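PDB 4LUN: nonsense-mediated mRNA decay protein 2 from Saccharomyces cerevisiae, which takes part in nonsense-mediated decay, the degradation of mRNAs that carry premature stop codons, and interacts through its C-terminus with the helicase UPF1. Local coordinates for residues R249-E263 with Y278-F292. Sequence-based numbering, arbitrary orientation.
Sequences RATELHKKVNKLQRE and YVEEYDKLLPIFIRF
An antiparallel helical hairpin with knobs-into-holes packing joins Leu253, Val257 and Leu260 of 249-263 to Leu285 and Phe289 of 278-292. The short axes run 152° apart and come within 8.3 Å. Leu253 enters the hole formed by Leu285, Ile288, Phe289 and Phe292, its CD1 lying 3.6 Å from Phe292 CD2 while its other methyl turns to Leu285. Val257, branched at CB, spreads two methyls: CG1 reaches the CB atoms of Leu285 and Phe289, and CG2 sits over the Phe289 ring face, 4.1 Å from its centroid. That ring owes its place to chi1 of 168°, which sets CG anti to the backbone N and puts the ring edge against Leu253 CB, with CE1 also close to His254 CA and CB. Leu260 CD1 closes on Leu285 CD1 at 3.8 Å and also touches the aliphatic CG of Glu281.

The hairpin is built from helices 231-271 and 277-303, the last two of this all-helical N-terminal piece of Upf2, which carries the MIF4G domain. At either end of this contact a methylene of a charged residue covers an aromatic face in a CH-pi contact: Arg249 CG stands 3.4 Å from the centroid of Phe292, and Glu263 CB 3.7 Å from that of Tyr278. Replacing Phe292 by an alanine is likely to strip Arg249 CG and Leu253 CD1 of the ring they pack on. Beyond its aliphatic CB and CG, Arg249 shares Glu252 with Lys256 in a salt-bridge network, NH1 meeting Glu252 OE1 at 3.0 Å. Tyr282 offers its ring edge to Val257 O and Leu260 CB, while its OH hydrogen-bonds His312 of the C-terminal histidine tag.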
loop_
_atom_site.group_PDB
_atom_site.type_symbol
_atom_site.label_atom_id
_atom_site.label_comp_id
_atom_site.label_asym_id
_atom_site.label_seq_id
_atom_site.Cartn_x
_atom_site.Cartn_y
_atom_site.Cartn_z
ATOM N N ARG A 249 -23.227 0.581 0.264
ATOM C CA ARG A 249 -23.229 -0.704 -0.425
ATOM C C ARG A 249 -23.591 -1.837 0.538
ATOM O O ARG A 249 -24.318 -2.772 0.173
ATOM C CB ARG A 249 -21.863 -0.949 -1.066
ATOM C CG ARG A 249 -21.686 -2.302 -1.712
ATOM C CD ARG A 249 -22.400 -2.403 -3.031
ATOM N NE ARG A 249 -21.969 -3.584 -3.776
ATOM C CZ ARG A 249 -22.772 -4.279 -4.567
ATOM N NH1 ARG A 249 -24.041 -3.913 -4.696
ATOM N NH2 ARG A 249 -22.319 -5.344 -5.206
ATOM N N ALA A 250 -23.093 -1.756 1.771
ATOM C CA ALA A 250 -23.439 -2.759 2.779
ATOM C C ALA A 250 -24.939 -2.788 3.036
ATOM O O ALA A 250 -25.529 -3.862 3.191
ATOM C CB ALA A 250 -22.688 -2.508 4.080
ATOM N N THR A 251 -25.547 -1.605 3.099
ATOM C CA THR A 251 -26.984 -1.489 3.326
ATOM C C THR A 251 -27.769 -2.051 2.152
ATOM O O THR A 251 -28.761 -2.744 2.339
ATOM C CB THR A 251 -27.360 -0.022 3.541
ATOM O OG1 THR A 251 -26.798 0.408 4.788
ATOM C CG2 THR A 251 -28.867 0.154 3.583
ATOM N N GLU A 252 -27.324 -1.744 0.940
ATOM C CA GLU A 252 -27.972 -2.268 -0.267
ATOM C C GLU A 252 -27.936 -3.793 -0.291
ATOM O O GLU A 252 -28.947 -4.472 -0.569
ATOM C CB GLU A 252 -27.256 -1.737 -1.514
ATOM C CG GLU A 252 -27.830 -2.294 -2.823
ATOM C CD GLU A 252 -26.952 -2.009 -4.044
ATOM O OE1 GLU A 252 -25.778 -1.614 -3.875
ATOM O OE2 GLU A 252 -27.439 -2.201 -5.180
ATOM N N LEU A 253 -26.766 -4.334 0.017
ATOM C CA LEU A 253 -26.577 -5.784 0.005
ATOM C C LEU A 253 -27.369 -6.436 1.123
ATOM O O LEU A 253 -27.920 -7.510 0.928
ATOM C CB LEU A 253 -25.098 -6.157 0.119
ATOM C CG LEU A 253 -24.318 -5.848 -1.160
ATOM C CD1 LEU A 253 -22.822 -5.912 -0.910
ATOM C CD2 LEU A 253 -24.705 -6.853 -2.226
ATOM N N HIS A 254 -27.428 -5.774 2.273
ATOM C CA HIS A 254 -28.157 -6.277 3.433
ATOM C C HIS A 254 -29.631 -6.469 3.095
ATOM O O HIS A 254 -30.238 -7.506 3.400
ATOM C CB HIS A 254 -28.003 -5.280 4.591
ATOM C CG HIS A 254 -28.866 -5.583 5.769
ATOM N ND1 HIS A 254 -30.022 -4.891 6.052
ATOM C CD2 HIS A 254 -28.746 -6.523 6.742
ATOM C CE1 HIS A 254 -30.577 -5.386 7.144
ATOM N NE2 HIS A 254 -29.813 -6.377 7.583
ATOM N N LYS A 255 -30.207 -5.461 2.449
ATOM C CA LYS A 255 -31.602 -5.530 2.033
ATOM C C LYS A 255 -31.830 -6.667 1.042
ATOM O O LYS A 255 -32.825 -7.396 1.155
ATOM C CB LYS A 255 -32.038 -4.194 1.425
ATOM C CG LYS A 255 -32.240 -3.119 2.467
ATOM C CD LYS A 255 -32.548 -1.763 1.835
ATOM C CE LYS A 255 -32.535 -0.658 2.887
ATOM N NZ LYS A 255 -32.082 0.637 2.297
ATOM N N LYS A 256 -30.916 -6.825 0.085
ATOM C CA LYS A 256 -31.037 -7.905 -0.906
ATOM C C LYS A 256 -30.873 -9.301 -0.313
ATOM O O LYS A 256 -31.646 -10.210 -0.637
ATOM C CB LYS A 256 -30.027 -7.741 -2.044
ATOM C CG LYS A 256 -30.247 -6.540 -2.946
ATOM C CD LYS A 256 -29.220 -6.548 -4.086
ATOM C CE LYS A 256 -29.369 -5.323 -4.986
ATOM N NZ LYS A 256 -28.076 -4.941 -5.634
ATOM N N VAL A 257 -29.856 -9.510 0.524
ATOM C CA VAL A 257 -29.675 -10.857 1.060
ATOM C C VAL A 257 -30.801 -11.256 2.026
ATOM O O VAL A 257 -31.221 -12.408 2.052
ATOM C CB VAL A 257 -28.280 -11.116 1.695
ATOM C CG1 VAL A 257 -27.159 -10.911 0.671
ATOM C CG2 VAL A 257 -28.057 -10.268 2.946
ATOM N N ASN A 258 -31.283 -10.298 2.806
ATOM C CA ASN A 258 -32.403 -10.595 3.692
ATOM C C ASN A 258 -33.693 -10.911 2.931
ATOM O O ASN A 258 -34.420 -11.819 3.302
ATOM C CB ASN A 258 -32.596 -9.489 4.733
ATOM C CG ASN A 258 -31.612 -9.606 5.892
ATOM O OD1 ASN A 258 -31.515 -10.644 6.547
ATOM N ND2 ASN A 258 -30.879 -8.543 6.143
ATOM N N LYS A 259 -33.941 -10.186 1.844
ATOM C CA LYS A 259 -35.123 -10.421 1.019
ATOM C C LYS A 259 -35.062 -11.807 0.382
ATOM O O LYS A 259 -36.048 -12.557 0.393
ATOM C CB LYS A 259 -35.234 -9.396 -0.101
ATOM C CG LYS A 259 -36.564 -9.502 -0.822
ATOM C CD LYS A 259 -36.447 -9.168 -2.292
ATOM C CE LYS A 259 -37.803 -9.290 -2.960
ATOM N NZ LYS A 259 -38.782 -8.347 -2.348
ATOM N N LEU A 260 -33.906 -12.144 -0.183
ATOM C CA LEU A 260 -33.744 -13.451 -0.829
ATOM C C LEU A 260 -33.843 -14.583 0.175
ATOM O O LEU A 260 -34.473 -15.607 -0.096
ATOM C CB LEU A 260 -32.422 -13.537 -1.592
ATOM C CG LEU A 260 -32.349 -12.603 -2.798
ATOM C CD1 LEU A 260 -30.924 -12.470 -3.299
ATOM C CD2 LEU A 260 -33.253 -13.160 -3.879
ATOM N N GLN A 261 -33.238 -14.390 1.347
ATOM C CA GLN A 261 -33.320 -15.397 2.394
ATOM C C GLN A 261 -34.769 -15.614 2.844
ATOM O O GLN A 261 -35.223 -16.757 3.043
ATOM C CB GLN A 261 -32.448 -14.994 3.579
ATOM C CG GLN A 261 -32.551 -15.983 4.725
ATOM C CD GLN A 261 -31.743 -15.564 5.937
ATOM O OE1 GLN A 261 -31.974 -14.502 6.515
ATOM N NE2 GLN A 261 -30.793 -16.409 6.332
ATOM N N ARG A 262 -35.518 -14.522 2.974
ATOM C CA ARG A 262 -36.904 -14.616 3.422
ATOM C C ARG A 262 -37.742 -15.364 2.401
ATOM O O ARG A 262 -38.524 -16.237 2.764
ATOM C CB ARG A 262 -37.493 -13.227 3.670
ATOM C CG ARG A 262 -37.010 -12.575 4.955
ATOM C CD ARG A 262 -37.548 -11.158 5.072
ATOM N NE ARG A 262 -38.922 -11.145 5.554
ATOM C CZ ARG A 262 -39.248 -11.155 6.844
ATOM N NH1 ARG A 262 -38.292 -11.174 7.765
ATOM N NH2 ARG A 262 -40.521 -11.146 7.213
ATOM N N GLU A 263 -37.568 -15.039 1.123
ATOM C CA GLU A 263 -38.325 -15.742 0.087
ATOM C C GLU A 263 -37.966 -17.229 0.023
ATOM O O GLU A 263 -38.853 -18.059 -0.164
ATOM C CB GLU A 263 -38.140 -15.090 -1.289
ATOM C CG GLU A 263 -38.789 -13.716 -1.411
ATOM C CD GLU A 263 -40.252 -13.700 -0.974
ATOM O OE1 GLU A 263 -41.024 -14.589 -1.389
ATOM O OE2 GLU A 263 -40.631 -12.792 -0.202
ATOM N N TYR A 278 -34.299 -18.394 -5.184
ATOM C CA TYR A 278 -33.930 -17.333 -4.245
ATOM C C TYR A 278 -32.623 -17.654 -3.528
ATOM O O TYR A 278 -31.745 -16.804 -3.414
ATOM C CB TYR A 278 -35.064 -17.079 -3.249
ATOM C CG TYR A 278 -36.370 -16.778 -3.945
ATOM C CD1 TYR A 278 -36.527 -15.596 -4.662
ATOM C CD2 TYR A 278 -37.418 -17.688 -3.927
ATOM C CE1 TYR A 278 -37.702 -15.318 -5.319
ATOM C CE2 TYR A 278 -38.605 -17.413 -4.587
ATOM C CZ TYR A 278 -38.732 -16.229 -5.280
ATOM O OH TYR A 278 -39.912 -15.951 -5.936
ATOM N N VAL A 279 -32.474 -18.894 -3.068
ATOM C CA VAL A 279 -31.233 -19.244 -2.382
ATOM C C VAL A 279 -30.053 -19.334 -3.356
ATOM O O VAL A 279 -28.909 -19.080 -2.981
ATOM C CB VAL A 279 -31.384 -20.512 -1.482
ATOM C CG1 VAL A 279 -31.688 -21.755 -2.317
ATOM C CG2 VAL A 279 -30.136 -20.703 -0.625
ATOM N N GLU A 280 -30.330 -19.654 -4.620
ATOM C CA GLU A 280 -29.273 -19.651 -5.625
ATOM C C GLU A 280 -28.693 -18.256 -5.851
ATOM O O GLU A 280 -27.476 -18.093 -5.985
ATOM C CB GLU A 280 -29.766 -20.244 -6.946
ATOM C CG GLU A 280 -30.197 -21.708 -6.867
ATOM C CD GLU A 280 -29.093 -22.650 -6.399
ATOM O OE1 GLU A 280 -27.894 -22.283 -6.454
ATOM O OE2 GLU A 280 -29.433 -23.774 -5.974
ATOM N N GLU A 281 -29.558 -17.250 -5.891
ATOM C CA GLU A 281 -29.078 -15.878 -6.043
ATOM C C GLU A 281 -28.427 -15.403 -4.745
ATOM O O GLU A 281 -27.418 -14.698 -4.747
ATOM C CB GLU A 281 -30.216 -14.936 -6.443
ATOM C CG GLU A 281 -29.717 -13.525 -6.724
ATOM C CD GLU A 281 -30.781 -12.606 -7.302
ATOM O OE1 GLU A 281 -31.871 -13.095 -7.679
ATOM O OE2 GLU A 281 -30.516 -11.383 -7.381
ATOM N N TYR A 282 -29.026 -15.797 -3.629
ATOM C CA TYR A 282 -28.502 -15.484 -2.300
ATOM C C TYR A 282 -27.053 -15.938 -2.170
ATOM O O TYR A 282 -26.200 -15.200 -1.677
ATOM C CB TYR A 282 -29.376 -16.203 -1.262
ATOM C CG TYR A 282 -28.857 -16.152 0.160
ATOM C CD1 TYR A 282 -29.197 -15.099 1.002
ATOM C CD2 TYR A 282 -28.059 -17.178 0.667
ATOM C CE1 TYR A 282 -28.733 -15.056 2.308
ATOM C CE2 TYR A 282 -27.595 -17.148 1.964
ATOM C CZ TYR A 282 -27.938 -16.089 2.785
ATOM O OH TYR A 282 -27.480 -16.063 4.087
ATOM N N ASP A 283 -26.776 -17.162 -2.613
ATOM C CA ASP A 283 -25.432 -17.736 -2.504
ATOM C C ASP A 283 -24.373 -16.907 -3.242
ATOM O O ASP A 283 -23.227 -16.817 -2.803
ATOM C CB ASP A 283 -25.419 -19.184 -3.007
ATOM C CG ASP A 283 -25.952 -20.170 -1.981
ATOM O OD1 ASP A 283 -26.209 -19.763 -0.829
ATOM O OD2 ASP A 283 -26.100 -21.366 -2.320
ATOM N N LYS A 284 -24.771 -16.287 -4.347
ATOM C CA LYS A 284 -23.879 -15.412 -5.107
ATOM C C LYS A 284 -23.620 -14.071 -4.429
ATOM O O LYS A 284 -22.541 -13.499 -4.574
ATOM C CB LYS A 284 -24.443 -15.151 -6.508
ATOM C CG LYS A 284 -24.477 -16.370 -7.412
ATOM C CD LYS A 284 -24.917 -15.979 -8.821
ATOM C CE LYS A 284 -25.019 -17.189 -9.739
ATOM N NZ LYS A 284 -26.408 -17.717 -9.809
ATOM N N LEU A 285 -24.611 -13.558 -3.704
ATOM C CA LEU A 285 -24.492 -12.249 -3.076
ATOM C C LEU A 285 -23.876 -12.295 -1.688
ATOM O O LEU A 285 -23.240 -11.334 -1.258
ATOM C CB LEU A 285 -25.859 -11.579 -2.976
ATOM C CG LEU A 285 -26.405 -10.942 -4.247
ATOM C CD1 LEU A 285 -27.783 -10.361 -3.964
ATOM C CD2 LEU A 285 -25.441 -9.860 -4.743
ATOM N N LEU A 286 -24.083 -13.399 -0.978
ATOM C CA LEU A 286 -23.679 -13.460 0.430
ATOM C C LEU A 286 -22.194 -13.155 0.696
ATOM O O LEU A 286 -21.882 -12.356 1.592
ATOM C CB LEU A 286 -24.100 -14.795 1.069
ATOM C CG LEU A 286 -23.763 -14.931 2.560
ATOM C CD1 LEU A 286 -24.523 -13.927 3.409
ATOM C CD2 LEU A 286 -24.004 -16.340 3.069
ATOM N N PRO A 287 -21.270 -13.754 -0.081
ATOM C CA PRO A 287 -19.858 -13.443 0.172
ATOM C C PRO A 287 -19.533 -11.965 -0.032
ATOM O O PRO A 287 -18.665 -11.430 0.659
ATOM C CB PRO A 287 -19.120 -14.288 -0.880
ATOM C CG PRO A 287 -20.051 -15.357 -1.239
ATOM C CD PRO A 287 -21.416 -14.750 -1.157
ATOM N N ILE A 288 -20.216 -11.311 -0.967
ATOM C CA ILE A 288 -19.999 -9.883 -1.182
ATOM C C ILE A 288 -20.533 -9.126 0.021
ATOM O O ILE A 288 -19.897 -8.194 0.514
ATOM C CB ILE A 288 -20.725 -9.383 -2.434
ATOM C CG1 ILE A 288 -20.372 -10.265 -3.636
ATOM C CG2 ILE A 288 -20.369 -7.943 -2.706
ATOM C CD1 ILE A 288 -21.163 -9.926 -4.888
ATOM N N PHE A 289 -21.724 -9.507 0.481
ATOM C CA PHE A 289 -22.294 -8.871 1.670
ATOM C C PHE A 289 -21.357 -9.030 2.854
ATOM O O PHE A 289 -21.120 -8.078 3.597
ATOM C CB PHE A 289 -23.648 -9.488 2.020
ATOM C CG PHE A 289 -24.163 -9.084 3.385
ATOM C CD1 PHE A 289 -24.556 -7.784 3.635
ATOM C CD2 PHE A 289 -24.256 -10.010 4.413
ATOM C CE1 PHE A 289 -25.024 -7.408 4.882
ATOM C CE2 PHE A 289 -24.729 -9.625 5.669
ATOM C CZ PHE A 289 -25.119 -8.330 5.888
ATOM N N ILE A 290 -20.830 -10.240 3.039
ATOM C CA ILE A 290 -19.953 -10.480 4.183
ATOM C C ILE A 290 -18.684 -9.616 4.106
ATOM O O ILE A 290 -18.218 -9.112 5.125
ATOM C CB ILE A 290 -19.601 -11.990 4.357
ATOM C CG1 ILE A 290 -20.853 -12.799 4.716
ATOM C CG2 ILE A 290 -18.500 -12.179 5.402
ATOM C CD1 ILE A 290 -21.637 -12.250 5.888
ATOM N N ARG A 291 -18.127 -9.434 2.910
ATOM C CA ARG A 291 -16.967 -8.553 2.772
ATOM C C ARG A 291 -17.298 -7.119 3.190
ATOM O O ARG A 291 -16.549 -6.480 3.932
ATOM C CB ARG A 291 -16.429 -8.574 1.334
ATOM C CG ARG A 291 -15.563 -9.794 1.032
ATOM C CD ARG A 291 -14.766 -9.613 -0.257
ATOM N NE ARG A 291 -15.628 -9.591 -1.436
ATOM C CZ ARG A 291 -16.064 -10.678 -2.066
ATOM N NH1 ARG A 291 -15.721 -11.885 -1.634
ATOM N NH2 ARG A 291 -16.833 -10.556 -3.137
ATOM N N PHE A 292 -18.438 -6.618 2.732
ATOM C CA PHE A 292 -18.831 -5.258 3.084
ATOM C C PHE A 292 -19.173 -5.091 4.558
ATOM O O PHE A 292 -18.827 -4.078 5.156
ATOM C CB PHE A 292 -19.973 -4.771 2.186
ATOM C CG PHE A 292 -19.485 -4.215 0.889
ATOM C CD1 PHE A 292 -19.012 -2.908 0.837
ATOM C CD2 PHE A 292 -19.437 -5.000 -0.253
ATOM C CE1 PHE A 292 -18.517 -2.382 -0.353
ATOM C CE2 PHE A 292 -18.943 -4.481 -1.447
ATOM C CZ PHE A 292 -18.489 -3.166 -1.494
#